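Local coordinates for protein lectin (Pleurotus ostreatus, PDB 6T0Q) that binds galactose-type sugars such as N-acetyl-D-galactosamine, probably with the help of calcium ions bound in its beta-sandwich domains, at residues Trp35-Glu40 against Arg53-Asn58; Ala113-Asn118 against Glu158-Pro163. All blocks are in the same frame, centred on the assembly; numbering follows the deposited sequence.

Interaction 1: Trp35-Glu40 against Arg53-Asn58. With NAG (2-acetamido-2-deoxy-beta-D-glucopyranose), chain E.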
loop_
_atom_site.group_PDB
_atom_site.type_symbol
_atom_site.label_atom_id
_atom_site.label_comp_id
_atom_site.label_asym_id
_atom_site.label_seq_id
_atom_site.Cartn_x
_atom_site.Cartn_y
_atom_site.Cartn_z
ATOM N N TRP A 35 -20.334 -10.355 36.791
ATOM C CA TRP A 35 -19.046 -10.421 37.470
ATOM C C TRP A 35 -18.697 -11.878 37.751
ATOM O O TRP A 35 -19.547 -12.641 38.222
ATOM C CB TRP A 35 -19.113 -9.649 38.792
ATOM C CG TRP A 35 -19.294 -8.176 38.619
ATOM C CD1 TRP A 35 -20.464 -7.468 38.694
ATOM C CD2 TRP A 35 -18.260 -7.224 38.348
ATOM N NE1 TRP A 35 -20.215 -6.127 38.474
ATOM C CE2 TRP A 35 -18.870 -5.956 38.258
ATOM C CE3 TRP A 35 -16.874 -7.326 38.162
ATOM C CZ2 TRP A 35 -18.141 -4.793 37.991
ATOM C CZ3 TRP A 35 -16.150 -6.167 37.894
ATOM C CH2 TRP A 35 -16.786 -4.923 37.813
ATOM N N ILE A 36 -17.450 -12.277 37.490
ATOM C CA ILE A 36 -17.050 -13.638 37.831
ATOM C C ILE A 36 -15.753 -13.629 38.623
ATOM O O ILE A 36 -14.914 -12.727 38.498
ATOM C CB ILE A 36 -16.908 -14.553 36.598
ATOM C CG1 ILE A 36 -15.843 -14.017 35.635
ATOM C CG2 ILE A 36 -18.264 -14.745 35.923
ATOM C CD1 ILE A 36 -15.642 -14.920 34.398
ATOM N N TRP A 37 -15.613 -14.651 39.458
ATOM C CA TRP A 37 -14.360 -14.962 40.130
ATOM C C TRP A 37 -14.337 -16.480 40.304
ATOM O O TRP A 37 -15.015 -17.206 39.567
ATOM C CB TRP A 37 -14.243 -14.144 41.435
ATOM C CG TRP A 37 -12.850 -14.110 41.983
ATOM C CD1 TRP A 37 -12.394 -14.739 43.109
ATOM C CD2 TRP A 37 -11.713 -13.442 41.408
ATOM N NE1 TRP A 37 -11.053 -14.490 43.278
ATOM C CE2 TRP A 37 -10.611 -13.698 42.248
ATOM C CE3 TRP A 37 -11.527 -12.642 40.269
ATOM C CZ2 TRP A 37 -9.333 -13.183 41.990
ATOM C CZ3 TRP A 37 -10.253 -12.124 40.013
ATOM C CH2 TRP A 37 -9.174 -12.402 40.874
ATOM N N THR A 38 -13.569 -16.965 41.282
ATOM C CA THR A 38 -13.350 -18.399 41.448
ATOM C C THR A 38 -14.357 -19.067 42.372
ATOM O O THR A 38 -14.558 -20.280 42.272
ATOM C CB THR A 38 -11.955 -18.668 42.022
ATOM O OG1 THR A 38 -11.826 -18.011 43.287
ATOM C CG2 THR A 38 -10.860 -18.193 41.060
ATOM N N GLY A 39 -14.947 -18.335 43.307
ATOM C CA GLY A 39 -15.742 -18.986 44.325
ATOM C C GLY A 39 -14.939 -19.521 45.487
ATOM O O GLY A 39 -15.496 -20.233 46.332
ATOM N N GLU A 40 -13.642 -19.195 45.563
ATOM C CA GLU A 40 -12.859 -19.547 46.745
ATOM C C GLU A 40 -13.525 -19.039 48.018
ATOM O O GLU A 40 -13.473 -19.701 49.059
ATOM C CB GLU A 40 -11.435 -19.011 46.602
ATOM C CG GLU A 40 -10.610 -19.892 45.644
ATOM C CD GLU A 40 -9.358 -19.202 45.146
ATOM O OE1 GLU A 40 -9.468 -18.307 44.277
ATOM O OE2 GLU A 40 -8.260 -19.550 45.630
ATOM N N ARG A 53 -5.909 -14.817 39.107
ATOM C CA ARG A 53 -6.683 -15.991 38.703
ATOM C C ARG A 53 -6.993 -15.953 37.211
ATOM O O ARG A 53 -7.260 -14.871 36.666
ATOM C CB ARG A 53 -7.998 -16.066 39.509
ATOM C CG ARG A 53 -7.787 -16.277 41.018
ATOM C CD ARG A 53 -7.165 -17.652 41.264
ATOM N NE ARG A 53 -7.057 -18.004 42.684
ATOM C CZ ARG A 53 -5.909 -18.046 43.356
ATOM N NH1 ARG A 53 -4.768 -17.741 42.750
ATOM N NH2 ARG A 53 -5.904 -18.393 44.635
ATOM N N PRO A 54 -6.960 -17.102 36.530
ATOM C CA PRO A 54 -7.269 -17.144 35.098
ATOM C C PRO A 54 -8.744 -17.372 34.805
ATOM O O PRO A 54 -9.460 -18.041 35.551
ATOM C CB PRO A 54 -6.458 -18.353 34.610
ATOM C CG PRO A 54 -6.550 -19.309 35.768
ATOM C CD PRO A 54 -6.534 -18.426 37.033
ATOM N N PHE A 55 -9.179 -16.819 33.671
ATOM C CA PHE A 55 -10.538 -16.998 33.164
ATOM C C PHE A 55 -10.465 -17.159 31.652
ATOM O O PHE A 55 -9.772 -16.388 30.984
ATOM C CB PHE A 55 -11.432 -15.807 33.553
ATOM C CG PHE A 55 -11.489 -15.586 35.039
ATOM C CD1 PHE A 55 -12.415 -16.272 35.819
ATOM C CD2 PHE A 55 -10.573 -14.756 35.663
ATOM C CE1 PHE A 55 -12.443 -16.114 37.202
ATOM C CE2 PHE A 55 -10.597 -14.572 37.047
ATOM C CZ PHE A 55 -11.528 -15.263 37.821
ATOM N N ARG A 56 -11.174 -18.159 31.124
ATOM C CA ARG A 56 -11.088 -18.539 29.717
ATOM C C ARG A 56 -12.464 -18.900 29.192
ATOM O O ARG A 56 -13.262 -19.526 29.894
ATOM C CB ARG A 56 -10.208 -19.777 29.487
ATOM C CG ARG A 56 -8.742 -19.550 29.363
ATOM C CD ARG A 56 -8.045 -20.911 29.277
ATOM N NE ARG A 56 -8.549 -21.756 28.190
ATOM C CZ ARG A 56 -7.814 -22.150 27.150
ATOM N NH1 ARG A 56 -6.550 -21.764 27.052
ATOM N NH2 ARG A 56 -8.339 -22.933 26.207
ATOM N N LYS A 57 -12.698 -18.581 27.921
ATOM C CA LYS A 57 -13.914 -19.027 27.249
ATOM C C LYS A 57 -13.646 -19.117 25.752
ATOM O O LYS A 57 -13.213 -18.135 25.143
ATOM C CB LYS A 57 -15.049 -18.068 27.556
ATOM C CG LYS A 57 -16.256 -18.207 26.687
ATOM C CD LYS A 57 -17.220 -19.233 27.194
ATOM C CE LYS A 57 -18.570 -18.992 26.537
ATOM N NZ LYS A 57 -19.523 -20.079 26.800
ATOM N N ASN A 58 -13.857 -20.303 25.179
ATOM C CA ASN A 58 -13.844 -20.514 23.731
ATOM C C ASN A 58 -15.240 -20.201 23.212
ATOM O O ASN A 58 -16.204 -20.896 23.546
ATOM C CB ASN A 58 -13.450 -21.955 23.396
ATOM C CG ASN A 58 -13.369 -22.218 21.880
ATOM O OD1 ASN A 58 -13.455 -21.287 21.080
ATOM N ND2 ASN A 58 -13.202 -23.499 21.492
HETATM C C1 NAG E . -13.067 -23.966 20.111
HETATM C C2 NAG E . -11.753 -24.738 19.988
HETATM C C3 NAG E . -11.548 -25.234 18.553
HETATM C C4 NAG E . -12.754 -26.029 18.063
HETATM C C5 NAG E . -14.023 -25.197 18.267
HETATM C C6 NAG E . -15.290 -25.941 17.914
HETATM C C7 NAG E . -10.033 -24.065 21.599
HETATM C C8 NAG E . -8.895 -23.128 21.887
HETATM N N2 NAG E . -10.630 -23.917 20.413
HETATM O O3 NAG E . -10.374 -26.037 18.525
HETATM O O5 NAG E . -14.152 -24.785 19.642
HETATM O O6 NAG E . -15.657 -26.840 18.951
HETATM O O7 NAG E . -10.403 -24.908 22.408
#
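I36 and F55 meet in the interior of a calcium-binding beta-sandwich domain, where strand 34-37 runs skewed past strand 51-60, and side chains rather than backbone bonds join the two. I36 CD1 lies 3.8 Å from F55 CD1 as the side chains slide past each other in opposite directions. Both are buried, purely hydrocarbon side chains, and they pack with I127 of strand 126-135 without leaving polar atoms to satisfy. W37 touches both R53 and F55. Its CG is anti to the backbone N (chi1 -164°), and its six-membered ring meets the F55 ring obliquely, planes 45° apart, with CE3 3.6 Å from F55 CZ. R53 CB lies over one indole face, while R53 CG approaches W37 CZ2 to 3.6 Å, the aliphatic part of the arginine serving as apolar cover. T38 divides its work: its CG2 packs 3.6 Å from R53 CG, and its OG1 accepts from E40 N, an ST turn. E40 then reaches R53 tip to tip in a side-on salt bridge, carboxylate and guanidinium planes 31° apart. NH2 of R53 lies 2.8 Å from E40 OE2, at its syn lone pair. E40 OE1 takes two donors: NE of R53 at 2.9 Å, on the syn side but tilted out of the carboxylate plane, and, on the anti lone pair, T38 OG1 at 2.6 Å.

Interaction 2: Ala113-Asn118 against Glu158-Pro163. With CA (calcium ion), chain F; NAG (2-acetamido-2-deoxy-beta-D-glucopyranose), chain E.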
loop_
_atom_site.group_PDB
_atom_site.type_symbol
_atom_site.label_atom_id
_atom_site.label_comp_id
_atom_site.label_asym_id
_atom_site.label_seq_id
_atom_site.Cartn_x
_atom_site.Cartn_y
_atom_site.Cartn_z
ATOM N N ALA A 113 -9.359 -14.796 26.951
ATOM C CA ALA A 113 -8.731 -15.150 28.215
ATOM C C ALA A 113 -8.442 -13.880 28.991
ATOM O O ALA A 113 -8.020 -12.873 28.416
ATOM C CB ALA A 113 -7.440 -15.953 28.013
ATOM N N ILE A 114 -8.689 -13.926 30.297
ATOM C CA ILE A 114 -8.488 -12.774 31.169
ATOM C C ILE A 114 -7.760 -13.249 32.413
ATOM O O ILE A 114 -8.176 -14.228 33.041
ATOM C CB ILE A 114 -9.814 -12.098 31.566
ATOM C CG1 ILE A 114 -10.658 -11.756 30.337
ATOM C CG2 ILE A 114 -9.533 -10.821 32.393
ATOM C CD1 ILE A 114 -12.045 -11.225 30.690
ATOM N N ALA A 115 -6.681 -12.567 32.763
ATOM C CA ALA A 115 -6.026 -12.759 34.051
ATOM C C ALA A 115 -6.553 -11.658 34.961
ATOM O O ALA A 115 -6.316 -10.475 34.702
ATOM C CB ALA A 115 -4.505 -12.695 33.912
ATOM N N GLY A 116 -7.313 -12.041 35.984
ATOM C CA GLY A 116 -7.865 -11.094 36.939
ATOM C C GLY A 116 -7.009 -11.063 38.193
ATOM O O GLY A 116 -6.424 -12.069 38.581
ATOM N N GLN A 117 -6.923 -9.897 38.824
ATOM C CA GLN A 117 -6.014 -9.743 39.952
ATOM C C GLN A 117 -6.716 -9.015 41.087
ATOM O O GLN A 117 -7.223 -7.903 40.904
ATOM C CB GLN A 117 -4.745 -8.991 39.533
ATOM C CG GLN A 117 -3.692 -8.952 40.617
ATOM C CD GLN A 117 -2.372 -8.337 40.154
ATOM O OE1 GLN A 117 -2.320 -7.587 39.171
ATOM N NE2 GLN A 117 -1.297 -8.657 40.869
ATOM N N ASN A 118 -6.743 -9.650 42.256
ATOM C CA ASN A 118 -7.184 -9.000 43.484
ATOM C C ASN A 118 -5.953 -8.484 44.214
ATOM O O ASN A 118 -5.071 -9.272 44.577
ATOM C CB ASN A 118 -7.958 -9.966 44.378
ATOM C CG ASN A 118 -8.507 -9.283 45.628
ATOM O OD1 ASN A 118 -8.687 -8.066 45.647
ATOM N ND2 ASN A 118 -8.756 -10.060 46.679
ATOM N N GLU A 158 1.386 -21.170 33.146
ATOM C CA GLU A 158 2.124 -20.706 31.982
ATOM C C GLU A 158 1.296 -20.929 30.726
ATOM O O GLU A 158 0.732 -22.007 30.531
ATOM C CB GLU A 158 3.453 -21.454 31.871
ATOM C CG GLU A 158 4.637 -20.546 31.659
ATOM C CD GLU A 158 4.809 -19.563 32.798
ATOM O OE1 GLU A 158 4.628 -19.972 33.966
ATOM O OE2 GLU A 158 5.110 -18.381 32.525
ATOM N N ASN A 159 1.193 -19.888 29.897
ATOM C CA ASN A 159 0.499 -19.976 28.611
ATOM C C ASN A 159 -0.980 -20.333 28.768
ATOM O O ASN A 159 -1.578 -20.921 27.866
ATOM C CB ASN A 159 1.180 -20.989 27.682
ATOM C CG ASN A 159 2.599 -20.595 27.323
ATOM O OD1 ASN A 159 2.949 -19.415 27.331
ATOM N ND2 ASN A 159 3.423 -21.585 26.998
ATOM N N PHE A 160 -1.600 -19.985 29.902
ATOM C CA PHE A 160 -3.020 -20.304 30.064
ATOM C C PHE A 160 -3.873 -19.657 28.976
ATOM O O PHE A 160 -4.931 -20.188 28.623
ATOM C CB PHE A 160 -3.519 -19.861 31.438
ATOM C CG PHE A 160 -3.964 -18.428 31.479
ATOM C CD1 PHE A 160 -3.038 -17.403 31.626
ATOM C CD2 PHE A 160 -5.310 -18.101 31.359
ATOM C CE1 PHE A 160 -3.446 -16.077 31.664
ATOM C CE2 PHE A 160 -5.725 -16.770 31.392
ATOM C CZ PHE A 160 -4.793 -15.763 31.548
ATOM N N GLN A 161 -3.424 -18.526 28.427
ATOM C CA GLN A 161 -4.190 -17.785 27.433
ATOM C C GLN A 161 -4.052 -18.359 26.034
ATOM O O GLN A 161 -4.706 -17.861 25.110
ATOM C CB GLN A 161 -3.763 -16.310 27.418
ATOM C CG GLN A 161 -2.416 -16.035 26.748
ATOM C CD GLN A 161 -1.232 -16.253 27.676
ATOM O OE1 GLN A 161 -1.332 -16.957 28.675
ATOM N NE2 GLN A 161 -0.103 -15.636 27.347
ATOM N N LEU A 162 -3.218 -19.393 25.850
ATOM C CA LEU A 162 -3.008 -19.925 24.509
ATOM C C LEU A 162 -4.056 -20.980 24.183
ATOM O O LEU A 162 -4.469 -21.741 25.067
ATOM C CB LEU A 162 -1.608 -20.534 24.368
ATOM C CG LEU A 162 -0.444 -19.559 24.554
ATOM C CD1 LEU A 162 0.887 -20.219 24.181
ATOM C CD2 LEU A 162 -0.654 -18.283 23.753
ATOM N N PRO A 163 -4.499 -21.008 22.926
ATOM C CA PRO A 163 -5.405 -22.080 22.489
ATOM C C PRO A 163 -4.850 -23.476 22.715
ATOM O O PRO A 163 -5.635 -24.423 22.833
ATOM C CB PRO A 163 -5.599 -21.790 20.993
ATOM C CG PRO A 163 -4.514 -20.812 20.635
ATOM C CD PRO A 163 -4.271 -20.011 21.870
HETATM CA CA CA F . -10.316 -6.208 45.408
HETATM C C1 NAG E . -13.067 -23.966 20.111
HETATM C C2 NAG E . -11.753 -24.738 19.988
HETATM C C3 NAG E . -11.548 -25.234 18.553
HETATM C C4 NAG E . -12.754 -26.029 18.063
HETATM C C5 NAG E . -14.023 -25.197 18.267
HETATM C C6 NAG E . -15.290 -25.941 17.914
HETATM C C7 NAG E . -10.033 -24.065 21.599
HETATM C C8 NAG E . -8.895 -23.128 21.887
HETATM N N2 NAG E . -10.630 -23.917 20.413
HETATM O O3 NAG E . -10.374 -26.037 18.525
HETATM O O5 NAG E . -14.152 -24.785 19.642
HETATM O O6 NAG E . -15.657 -26.840 18.951
HETATM O O7 NAG E . -10.403 -24.908 22.408
HETATM O O HOH W 1 -9.755 -3.655 46.191
#
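A type I beta turn, N159 to L162, in the long loop between strands 150-151 and 174-178 sets F160 and Q161 against A113 and A115 of strand 109-118 in the five-stranded sheet of the beta-sandwich. The turn is closed by L162 N bonding to N159 O. A113 points at it: its CB lies 3.7 Å from Q161 CB and 3.9 Å from F160 CE2. Two residues on, A115 CB comes within 3.9 Å of F160 CZ, while I114 O is equally near CE2. All three meet the phenyl ring obliquely. Between the alanines, I114 turns its side chain away, as strand alternation requires. Methyl-sized side chains suit the two places beside the turn, because a bulky ring can settle close to the strand. With F160 CG between the backbone N and the carbonyl carbon (chi1 86°), the ring lies with Q161 CB over its centre, 4.2 Å above the plane; P54 and W170 pack on F160 as well.

The two segments also lead to the domain's ligands. Down the strand, N118 OD1 binds the calcium ion at 2.5 Å, with D77, D78, S123, P124 O and a water as the other ligands. Its amide ND2 bonds to I49 O, which helps fix how the amide is turned. Farther along the loop, P163 CB lies 3.7 Å from C8, the acetyl methyl of the NAG carried by N58. No hydrogen bond joins the two segments, so their attraction is apolar packing. Polar bonds to the turn include those of R56 NH1 to F160 O and L162 O. Packing on the alanines thus positions the ring, while R56 of strand 51-60 satisfies carbonyls of the turn.

In the fold
From the N terminus, interaction 1 comes first, closing a short loop made of the twelve residues between segments 35-40 and 53-58. Interaction 2 opens afterwards and closes a wider excursion through several strands, so the two follow in series and neither nest nor cross. They meet in space because strands 51-60 and 109-118 are antiparallel neighbours in one sheet, paired for instance by F55 O and I114 N. Interaction 1 ties strand 51-60 to the strand 34-37 that precedes it in the chain, and interaction 2 seats a late loop on strand 109-118. P54 CB packs on F160 CD2, 3.5 Å apart, and W37 CH2 packs on G116 O.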